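Local coordinates for protein uronate isomerase (Bacillus halodurans C-125, PDB 3HK9) that probably interconverts uronic acids such as D-glucuronate with their ketose forms, in an active site that binds zinc, at residues Ile253-Met258 with Asn294-Thr299; His166-Leu171 with Pro217-Val222; Phe322-Phe327 with Ile350-Asp355. All coordinates share one frame; numbering follows the deposited sequence.

Interaction 1 of 3, residues Ile253-Met258 with Asn294-Thr299. With REL (D-glucuronic acid), chain M.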
# COMPACT_ATOMS: atom_id res chain seq x y z
N ILE A 253 -25.29 -20.78 -69.97
CA ILE A 253 -25.69 -19.96 -68.83
C ILE A 253 -25.39 -20.70 -67.53
O ILE A 253 -25.82 -21.83 -67.34
CB ILE A 253 -27.21 -19.65 -68.89
CG1 ILE A 253 -27.53 -18.90 -70.18
CG2 ILE A 253 -27.61 -18.80 -67.70
CD1 ILE A 253 -29.01 -18.54 -70.33
N PRO A 254 -24.63 -20.07 -66.62
CA PRO A 254 -24.31 -20.73 -65.35
C PRO A 254 -25.53 -20.97 -64.46
O PRO A 254 -26.54 -20.27 -64.56
CB PRO A 254 -23.29 -19.79 -64.72
CG PRO A 254 -23.65 -18.45 -65.28
CD PRO A 254 -23.96 -18.76 -66.72
N PHE A 255 -25.42 -21.98 -63.61
CA PHE A 255 -26.49 -22.35 -62.68
C PHE A 255 -26.05 -21.94 -61.29
O PHE A 255 -25.05 -22.44 -60.78
CB PHE A 255 -26.73 -23.86 -62.77
CG PHE A 255 -27.79 -24.38 -61.83
CD1 PHE A 255 -28.94 -23.63 -61.57
CD2 PHE A 255 -27.67 -25.63 -61.25
CE1 PHE A 255 -29.95 -24.13 -60.74
CE2 PHE A 255 -28.67 -26.14 -60.41
CZ PHE A 255 -29.82 -25.39 -60.16
N ALA A 256 -26.79 -21.01 -60.68
CA ALA A 256 -26.47 -20.53 -59.34
C ALA A 256 -27.23 -21.30 -58.27
O ALA A 256 -28.46 -21.38 -58.32
CB ALA A 256 -26.79 -19.04 -59.23
N MET A 257 -26.51 -21.85 -57.30
CA MET A 257 -27.13 -22.61 -56.21
C MET A 257 -26.76 -21.98 -54.89
O MET A 257 -25.58 -21.87 -54.55
CB MET A 257 -26.65 -24.07 -56.22
CG MET A 257 -26.98 -24.85 -57.49
SD MET A 257 -26.47 -26.58 -57.39
CE MET A 257 -24.70 -26.43 -57.62
N MET A 258 -27.77 -21.55 -54.14
CA MET A 258 -27.53 -20.94 -52.84
C MET A 258 -28.04 -21.98 -51.85
O MET A 258 -29.25 -22.12 -51.63
CB MET A 258 -28.29 -19.62 -52.76
CG MET A 258 -28.17 -18.83 -54.06
SD MET A 258 -28.19 -17.05 -53.80
CE MET A 258 -29.91 -16.76 -53.69
N ASN A 294 -20.98 -27.63 -67.86
CA ASN A 294 -21.89 -26.69 -67.20
C ASN A 294 -21.10 -25.85 -66.20
O ASN A 294 -20.11 -26.32 -65.63
CB ASN A 294 -23.00 -27.42 -66.45
CG ASN A 294 -24.04 -28.01 -67.37
OD1 ASN A 294 -23.86 -29.10 -67.92
ND2 ASN A 294 -25.13 -27.28 -67.57
N LYS A 295 -21.55 -24.62 -65.98
CA LYS A 295 -20.89 -23.72 -65.04
C LYS A 295 -21.77 -23.55 -63.82
O LYS A 295 -22.99 -23.44 -63.93
CB LYS A 295 -20.63 -22.37 -65.71
CG LYS A 295 -19.60 -22.43 -66.83
CD LYS A 295 -19.50 -21.10 -67.57
CE LYS A 295 -20.82 -20.75 -68.24
NZ LYS A 295 -20.78 -19.44 -68.98
N PHE A 296 -21.15 -23.51 -62.64
CA PHE A 296 -21.90 -23.39 -61.40
C PHE A 296 -21.44 -22.25 -60.49
O PHE A 296 -20.25 -22.11 -60.20
CB PHE A 296 -21.82 -24.71 -60.62
CG PHE A 296 -22.37 -25.90 -61.37
CD1 PHE A 296 -23.68 -26.34 -61.14
CD2 PHE A 296 -21.58 -26.61 -62.28
CE1 PHE A 296 -24.19 -27.46 -61.81
CE2 PHE A 296 -22.09 -27.73 -62.95
CZ PHE A 296 -23.39 -28.15 -62.71
N LEU A 297 -22.40 -21.43 -60.05
CA LEU A 297 -22.13 -20.35 -59.11
C LEU A 297 -22.68 -20.88 -57.79
O LEU A 297 -23.85 -21.26 -57.71
CB LEU A 297 -22.86 -19.07 -59.52
CG LEU A 297 -22.20 -18.26 -60.64
CD1 LEU A 297 -23.22 -17.30 -61.26
CD2 LEU A 297 -21.01 -17.50 -60.08
N VAL A 298 -21.85 -20.93 -56.76
CA VAL A 298 -22.32 -21.45 -55.49
C VAL A 298 -21.95 -20.59 -54.30
O VAL A 298 -20.87 -19.99 -54.26
CB VAL A 298 -21.78 -22.89 -55.24
CG1 VAL A 298 -22.24 -23.42 -53.88
CG2 VAL A 298 -22.26 -23.83 -56.35
N THR A 299 -22.87 -20.52 -53.35
CA THR A 299 -22.68 -19.79 -52.10
C THR A 299 -23.45 -20.66 -51.11
O THR A 299 -24.49 -21.22 -51.46
CB THR A 299 -23.27 -18.36 -52.16
OG1 THR A 299 -22.76 -17.59 -51.06
CG2 THR A 299 -24.80 -18.38 -52.09
O6A REL M . -32.80 -16.87 -51.41
C6 REL M . -32.36 -15.68 -51.41
O6B REL M . -32.11 -15.00 -52.42
C5 REL M . -32.10 -15.06 -50.03
O5 REL M . -30.99 -14.17 -50.14
C4 REL M . -33.33 -14.26 -49.49
O4 REL M . -34.41 -15.21 -49.36
C3 REL M . -33.10 -13.58 -48.11
O3 REL M . -34.34 -13.09 -47.55
C2 REL M . -32.09 -12.42 -48.22
O2 REL M . -32.72 -11.15 -48.22
C1 REL M . -31.05 -12.49 -47.09
O1 REL M . -29.90 -12.07 -47.25
O HOH W 1 -23.51 -23.70 -67.88
O HOH W 2 -25.03 -24.57 -65.87
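F255 and F296 pair in register where two parallel neighbouring strands, 255-258 and 296-299, meet. The strand axes come within 4.5 Å and diverge by 14°. Four backbone hydrogen bonds make the ladder. F255 N gives to K295 O, and F255 O takes L297 N. M257 N gives to L297 O. T299 N gives to M257 O at 3.3 Å, the longest of the four.

The tight part is the face that carries F255, M257, F296 and V298. M257 bends at its last torsion (chi3 -76°), which turns its methyl back across the ladder. CE thus lies 3.7 Å from CD1 of F296, and it also meets CG2 of V298. F296 offers CE1 to the edge of the F255 ring, 4.0 Å from CD2 of F255. M257 CG lies over the rim of one face of that ring. Helices 235-250 and 282-290 close over this side. On the other face the CB atoms of A256 and L297 meet at 3.9 Å, and M258 lies across CG2 of T299. OG1 of T299 bonds to the carbonyl of F322.

The start of the contact is looser and wet. One water bridges I253 O and K295 N. A second joins I253 O, K295 O and ND2 of N294. Here K295 is partly exposed. Its CB rests beside CB of P254, while NZ goes to the carbonyls of N252 and F411.

At the far end CE of M258 reaches 3.1 Å from O6B of the bound glucuronic acid. The chemistry implies a division of labour: main-chain bonds set the register, largely apolar side chains pack on both faces, and water takes up the polar groups where the ladder begins.

Interaction 2 of 3, residues His166-Leu171 with Pro217-Val222; sequences HAALRL and PVYMAV. With REL (D-glucuronic acid), chain M.
H166 opens the contact with its CB, which touches CG1 of V218. A167 follows with its carbonyl: A167 O accepts V218 N at 2.8 Å, and CG2 of V218 packs against the same oxygen. The next residue, A168, sets its methyl over one face of the Y219 ring. This is a CH-pi contact, with A168 CB 4.2 Å from the Y219 ring centroid. The ring is held at its other end too, since Y219 OH bonds to the carbonyl of M25.

L169 is gripped through both backbone groups. Its N-H reaches Y219 O by a bent bond (137°), and L169 O takes A221 N at 2.9 Å. Its side chain runs alongside M220, pointing the same way, with CD2 of L169 4.0 Å from CG of M220. Helix 198-215 covers this side through W211 and M215.

R170 turns to the opposite face. CG stands anti to the backbone N (chi1 -167°) and the chain bends at chi2, which carries CD past A221 and the guanidinium to the ligand. There the grip is two-pronged. R170 NH1 gives to O6B of glucuronic acid at 3.0 Å, and R170 NH2 gives to O6A at 2.7 Å. Both bonds are nearly straight. A salt bridge from NE to D172 probably fixes the rotation of the group.

L171 ends the walk at the N-cap position of helix 172-176. L171 N donates to A221 O at 2.8 Å, and CD1 of L171 lies 4.1 Å from SD of M220.

Short parallel strands with a helix after each, and a substrate-binding side chain at the strand end, are typical of the beta/alpha barrel of the amidohydrolase superfamily, to which uronate isomerases belong.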
# COMPACT_ATOMS: atom_id res chain seq x y z
N HIS A 166 -29.46 -6.11 -64.46
CA HIS A 166 -29.46 -7.37 -65.19
C HIS A 166 -30.37 -8.42 -64.55
O HIS A 166 -30.56 -8.43 -63.33
CB HIS A 166 -28.03 -7.91 -65.30
CG HIS A 166 -27.06 -6.91 -65.86
ND1 HIS A 166 -26.58 -5.85 -65.13
CD2 HIS A 166 -26.51 -6.80 -67.10
CE1 HIS A 166 -25.78 -5.12 -65.89
NE2 HIS A 166 -25.72 -5.68 -67.09
N ALA A 167 -30.92 -9.29 -65.38
CA ALA A 167 -31.84 -10.32 -64.90
C ALA A 167 -31.20 -11.64 -64.51
O ALA A 167 -30.17 -12.05 -65.05
CB ALA A 167 -32.92 -10.57 -65.96
N ALA A 168 -31.86 -12.30 -63.56
CA ALA A 168 -31.44 -13.61 -63.08
C ALA A 168 -32.74 -14.40 -62.91
O ALA A 168 -33.62 -14.01 -62.13
CB ALA A 168 -30.71 -13.49 -61.75
N LEU A 169 -32.86 -15.50 -63.64
CA LEU A 169 -34.06 -16.34 -63.60
C LEU A 169 -34.12 -17.25 -62.38
O LEU A 169 -33.55 -18.35 -62.37
CB LEU A 169 -34.16 -17.15 -64.89
CG LEU A 169 -35.30 -18.18 -64.99
CD1 LEU A 169 -36.63 -17.52 -64.68
CD2 LEU A 169 -35.30 -18.78 -66.38
N ARG A 170 -34.84 -16.80 -61.35
CA ARG A 170 -35.01 -17.54 -60.11
C ARG A 170 -36.06 -18.64 -60.31
O ARG A 170 -37.17 -18.37 -60.78
CB ARG A 170 -35.42 -16.55 -59.01
CG ARG A 170 -35.33 -17.10 -57.60
CD ARG A 170 -33.95 -17.67 -57.28
NE ARG A 170 -33.96 -18.20 -55.92
CZ ARG A 170 -33.63 -17.51 -54.84
NH1 ARG A 170 -33.24 -16.24 -54.94
NH2 ARG A 170 -33.76 -18.06 -53.64
N LEU A 171 -35.73 -19.88 -59.93
CA LEU A 171 -36.64 -21.01 -60.14
C LEU A 171 -37.07 -21.86 -58.94
O LEU A 171 -37.48 -23.01 -59.12
CB LEU A 171 -36.01 -21.94 -61.20
CG LEU A 171 -35.61 -21.27 -62.53
CD1 LEU A 171 -34.70 -22.18 -63.35
CD2 LEU A 171 -36.86 -20.93 -63.30
N PRO A 217 -31.24 -13.55 -68.84
CA PRO A 217 -30.59 -13.59 -67.53
C PRO A 217 -29.11 -13.94 -67.57
O PRO A 217 -28.66 -14.64 -68.48
CB PRO A 217 -31.39 -14.66 -66.80
CG PRO A 217 -31.64 -15.65 -67.91
CD PRO A 217 -32.06 -14.76 -69.06
N VAL A 218 -28.36 -13.44 -66.59
CA VAL A 218 -26.93 -13.73 -66.50
C VAL A 218 -26.75 -15.14 -65.94
O VAL A 218 -25.68 -15.74 -66.07
CB VAL A 218 -26.21 -12.69 -65.60
CG1 VAL A 218 -26.07 -11.38 -66.36
CG2 VAL A 218 -27.01 -12.45 -64.33
N TYR A 219 -27.80 -15.67 -65.34
CA TYR A 219 -27.78 -17.02 -64.80
C TYR A 219 -29.15 -17.43 -64.27
O TYR A 219 -30.01 -16.59 -64.03
CB TYR A 219 -26.70 -17.16 -63.70
CG TYR A 219 -26.89 -16.29 -62.46
CD1 TYR A 219 -27.89 -16.58 -61.53
CD2 TYR A 219 -26.07 -15.19 -62.22
CE1 TYR A 219 -28.07 -15.79 -60.40
CE2 TYR A 219 -26.24 -14.39 -61.09
CZ TYR A 219 -27.24 -14.70 -60.18
OH TYR A 219 -27.42 -13.89 -59.07
N MET A 220 -29.35 -18.74 -64.12
CA MET A 220 -30.58 -19.28 -63.55
C MET A 220 -30.19 -19.62 -62.11
O MET A 220 -29.09 -20.14 -61.87
CB MET A 220 -31.02 -20.55 -64.29
CG MET A 220 -31.62 -20.29 -65.67
SD MET A 220 -32.06 -21.84 -66.49
CE MET A 220 -30.48 -22.32 -67.19
N ALA A 221 -31.07 -19.34 -61.17
CA ALA A 221 -30.77 -19.58 -59.76
C ALA A 221 -31.86 -20.30 -58.98
O ALA A 221 -33.01 -20.42 -59.42
CB ALA A 221 -30.45 -18.26 -59.09
N VAL A 222 -31.48 -20.77 -57.79
CA VAL A 222 -32.38 -21.47 -56.88
C VAL A 222 -31.74 -21.53 -55.50
O VAL A 222 -30.51 -21.60 -55.40
CB VAL A 222 -32.65 -22.92 -57.35
CG1 VAL A 222 -31.34 -23.71 -57.38
CG2 VAL A 222 -33.63 -23.60 -56.41
O6A REL M . -32.80 -16.87 -51.41
C6 REL M . -32.36 -15.68 -51.41
O6B REL M . -32.11 -15.00 -52.42
C5 REL M . -32.10 -15.06 -50.03
O5 REL M . -30.99 -14.17 -50.14
C4 REL M . -33.33 -14.26 -49.49
O4 REL M . -34.41 -15.21 -49.36
C3 REL M . -33.10 -13.58 -48.11
O3 REL M . -34.34 -13.09 -47.55
C2 REL M . -32.09 -12.42 -48.22
O2 REL M . -32.72 -11.15 -48.22
C1 REL M . -31.05 -12.49 -47.09
O1 REL M . -29.90 -12.07 -47.25

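Interaction 3 of 3, residues Phe322-Phe327 with Ile350-Asp355. With ZN (zinc ion), chain P; REL (D-glucuronic acid), chain M; CO3 (carbonate ion), chain N.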
# COMPACT_ATOMS: atom_id res chain seq x y z
N PHE A 322 -19.17 -17.59 -54.58
CA PHE A 322 -19.40 -16.17 -54.44
C PHE A 322 -20.08 -15.78 -53.14
O PHE A 322 -20.84 -16.55 -52.55
CB PHE A 322 -20.27 -15.68 -55.61
CG PHE A 322 -21.71 -16.13 -55.53
CD1 PHE A 322 -22.65 -15.36 -54.84
CD2 PHE A 322 -22.10 -17.33 -56.09
CE1 PHE A 322 -23.97 -15.80 -54.71
CE2 PHE A 322 -23.43 -17.78 -55.98
CZ PHE A 322 -24.36 -17.01 -55.28
N GLY A 323 -19.77 -14.55 -52.72
CA GLY A 323 -20.35 -13.95 -51.53
C GLY A 323 -20.32 -14.62 -50.18
O GLY A 323 -19.92 -15.78 -50.01
N CYS A 324 -20.73 -13.81 -49.20
CA CYS A 324 -20.84 -14.18 -47.80
C CYS A 324 -22.33 -13.90 -47.60
O CYS A 324 -22.74 -12.79 -47.24
CB CYS A 324 -19.98 -13.26 -46.93
SG CYS A 324 -18.21 -13.30 -47.40
N TRP A 325 -23.11 -14.92 -47.90
CA TRP A 325 -24.56 -14.88 -47.88
C TRP A 325 -25.32 -14.89 -46.56
O TRP A 325 -25.10 -15.74 -45.70
CB TRP A 325 -25.06 -16.03 -48.75
CG TRP A 325 -26.54 -16.10 -48.97
CD1 TRP A 325 -27.39 -15.06 -49.21
CD2 TRP A 325 -27.33 -17.29 -49.08
NE1 TRP A 325 -28.65 -15.53 -49.47
CE2 TRP A 325 -28.65 -16.89 -49.40
CE3 TRP A 325 -27.05 -18.66 -48.94
CZ2 TRP A 325 -29.69 -17.82 -49.59
CZ3 TRP A 325 -28.09 -19.58 -49.12
CH2 TRP A 325 -29.39 -19.15 -49.45
N TRP A 326 -26.20 -13.90 -46.42
CA TRP A 326 -27.12 -13.83 -45.29
C TRP A 326 -26.51 -13.84 -43.88
O TRP A 326 -25.99 -12.83 -43.41
CB TRP A 326 -28.07 -15.02 -45.44
CG TRP A 326 -29.46 -14.87 -44.95
CD1 TRP A 326 -29.91 -14.07 -43.94
CD2 TRP A 326 -30.58 -15.64 -45.39
NE1 TRP A 326 -31.25 -14.30 -43.72
CE2 TRP A 326 -31.68 -15.26 -44.59
CE3 TRP A 326 -30.76 -16.61 -46.38
CZ2 TRP A 326 -32.95 -15.82 -44.76
CZ3 TRP A 326 -32.02 -17.17 -46.54
CH2 TRP A 326 -33.10 -16.77 -45.73
N PHE A 327 -26.61 -14.98 -43.21
CA PHE A 327 -26.06 -15.12 -41.86
C PHE A 327 -24.53 -15.16 -41.91
O PHE A 327 -23.86 -15.08 -40.88
CB PHE A 327 -26.63 -16.38 -41.20
CG PHE A 327 -28.14 -16.44 -41.20
CD1 PHE A 327 -28.88 -15.41 -40.62
CD2 PHE A 327 -28.81 -17.47 -41.84
CE1 PHE A 327 -30.28 -15.42 -40.66
CE2 PHE A 327 -30.22 -17.49 -41.89
CZ PHE A 327 -30.95 -16.46 -41.31
N ILE A 350 -15.35 -14.75 -56.20
CA ILE A 350 -16.12 -13.52 -56.09
C ILE A 350 -16.40 -13.37 -54.60
O ILE A 350 -17.30 -14.01 -54.06
CB ILE A 350 -17.43 -13.62 -56.88
CG1 ILE A 350 -17.11 -13.83 -58.36
CG2 ILE A 350 -18.27 -12.38 -56.67
CD1 ILE A 350 -18.33 -14.02 -59.23
N PRO A 351 -15.63 -12.51 -53.91
CA PRO A 351 -15.78 -12.29 -52.47
C PRO A 351 -17.13 -11.84 -51.92
O PRO A 351 -17.48 -12.23 -50.81
CB PRO A 351 -14.68 -11.30 -52.16
CG PRO A 351 -14.60 -10.48 -53.41
CD PRO A 351 -14.68 -11.54 -54.49
N GLN A 352 -17.90 -11.06 -52.67
CA GLN A 352 -19.14 -10.57 -52.09
C GLN A 352 -20.25 -10.12 -53.04
O GLN A 352 -20.03 -9.91 -54.24
CB GLN A 352 -18.78 -9.42 -51.13
CG GLN A 352 -19.93 -8.83 -50.30
CD GLN A 352 -20.48 -9.81 -49.28
OE1 GLN A 352 -20.96 -10.88 -49.63
NE2 GLN A 352 -20.41 -9.43 -48.00
N HIS A 353 -21.46 -10.02 -52.48
CA HIS A 353 -22.65 -9.52 -53.16
C HIS A 353 -23.42 -8.83 -52.04
O HIS A 353 -23.20 -9.14 -50.87
CB HIS A 353 -23.48 -10.64 -53.83
CG HIS A 353 -24.16 -11.57 -52.88
ND1 HIS A 353 -23.55 -12.71 -52.39
CD2 HIS A 353 -25.40 -11.55 -52.35
CE1 HIS A 353 -24.40 -13.35 -51.60
NE2 HIS A 353 -25.53 -12.67 -51.56
N SER A 354 -24.29 -7.88 -52.38
CA SER A 354 -25.02 -7.16 -51.33
C SER A 354 -26.29 -7.85 -50.87
O SER A 354 -26.61 -7.81 -49.68
CB SER A 354 -25.39 -5.76 -51.81
OG SER A 354 -26.42 -5.82 -52.79
N ASP A 355 -27.01 -8.47 -51.80
CA ASP A 355 -28.27 -9.13 -51.47
C ASP A 355 -29.25 -8.02 -51.05
O ASP A 355 -30.17 -8.25 -50.28
CB ASP A 355 -28.07 -10.10 -50.29
CG ASP A 355 -28.93 -11.35 -50.40
OD1 ASP A 355 -30.02 -11.29 -51.01
OD2 ASP A 355 -28.51 -12.39 -49.87
ZN ZN P . -30.94 -13.13 -51.80
O6A REL M . -32.80 -16.87 -51.41
C6 REL M . -32.36 -15.68 -51.41
O6B REL M . -32.11 -15.00 -52.42
C5 REL M . -32.10 -15.06 -50.03
O5 REL M . -30.99 -14.17 -50.14
C4 REL M . -33.33 -14.26 -49.49
O4 REL M . -34.41 -15.21 -49.36
C3 REL M . -33.10 -13.58 -48.11
O3 REL M . -34.34 -13.09 -47.55
C2 REL M . -32.09 -12.42 -48.22
O2 REL M . -32.72 -11.15 -48.22
C1 REL M . -31.05 -12.49 -47.09
O1 REL M . -29.90 -12.07 -47.25
C CO3 N . -33.34 -13.01 -40.70
O1 CO3 N . -32.91 -13.44 -39.54
O2 CO3 N . -33.89 -11.83 -40.80
O3 CO3 N . -33.13 -13.70 -41.78
O HOH W 3 -24.02 -11.32 -49.08
O HOH W 4 -26.47 -11.80 -48.09
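The zinc and substrate site is built by two loops, with W325 on one and D355 on the other. D355 OD1 binds the zinc ion at 2.2 Å. O5 and O6B of glucuronic acid join it there, and H26 and H28 complete the coordination. D355 OD2 lies at the W325 ring edge, carboxylate and indole nearly coplanar. W325 NE1 gives a straight hydrogen bond (172°) to the ligand O5, at 2.8 Å.

One face of the W326 indole lies against the ligand, with W326 CG 3.6 Å from C1. F327 lies against the opposite face, toward its rim, and W326 NE1 gives to O3 of a carbonate ion, probably from the crystallisation liquor, at 2.8 Å. An alanine in place of W326 would take away the indole, which is likely to leave C1 of the ligand without its flat backing, the near face of F327 uncovered and the carbonate without the NE1 bond.

Nearer the start of both loops, G323 N gives to I350 O. Q352 CG is anti to the backbone N (chi1 -175°) and the chain bends at chi2, bringing OE1 back to C324 although CB points away. Q352 OE1 takes C324 N (3.0 Å) and H353 N from opposite faces of the amide plane. G323 has a positive phi (54°), which favours glycine, and its CA rests against H353 ND1, which is buried without a polar partner in the model. F322 and H353 form an offset edge-to-face pair, F322 giving the edge, centroids 5.5 Å apart. H353 NE2 makes a weak hydrogen bond to D355 OD2.

The 322-327 loop follows strand 319-321, and helix 331-345 joins it to the 350-355 loop. M258 of strand 255-262 packs on F322 and W325. Helices 361-386 and 393-412 cover P351.

Overall arrangement
All three contacts are buried, and all three reach the bound glucuronic acid. Interactions 1 and 2 belong to one sheet. Strands 220-224 and 255-262 are neighbours in it, so A256 N and M258 N bond back to the carbonyls of M220 and V222. Interaction 3 starts right after strand 319-321, the neighbour of 296-300, and is tied to interaction 1 through the backbones of V298 and F322. It does not touch interaction 2. The chemistry follows the place. Interaction 1 is mainly ladder and apolar filling. Interaction 2 adds a charged grip on the ligand carboxylate. Interaction 3, closest to the chain centre, is loop against loop, with metal, indole and amide bonds.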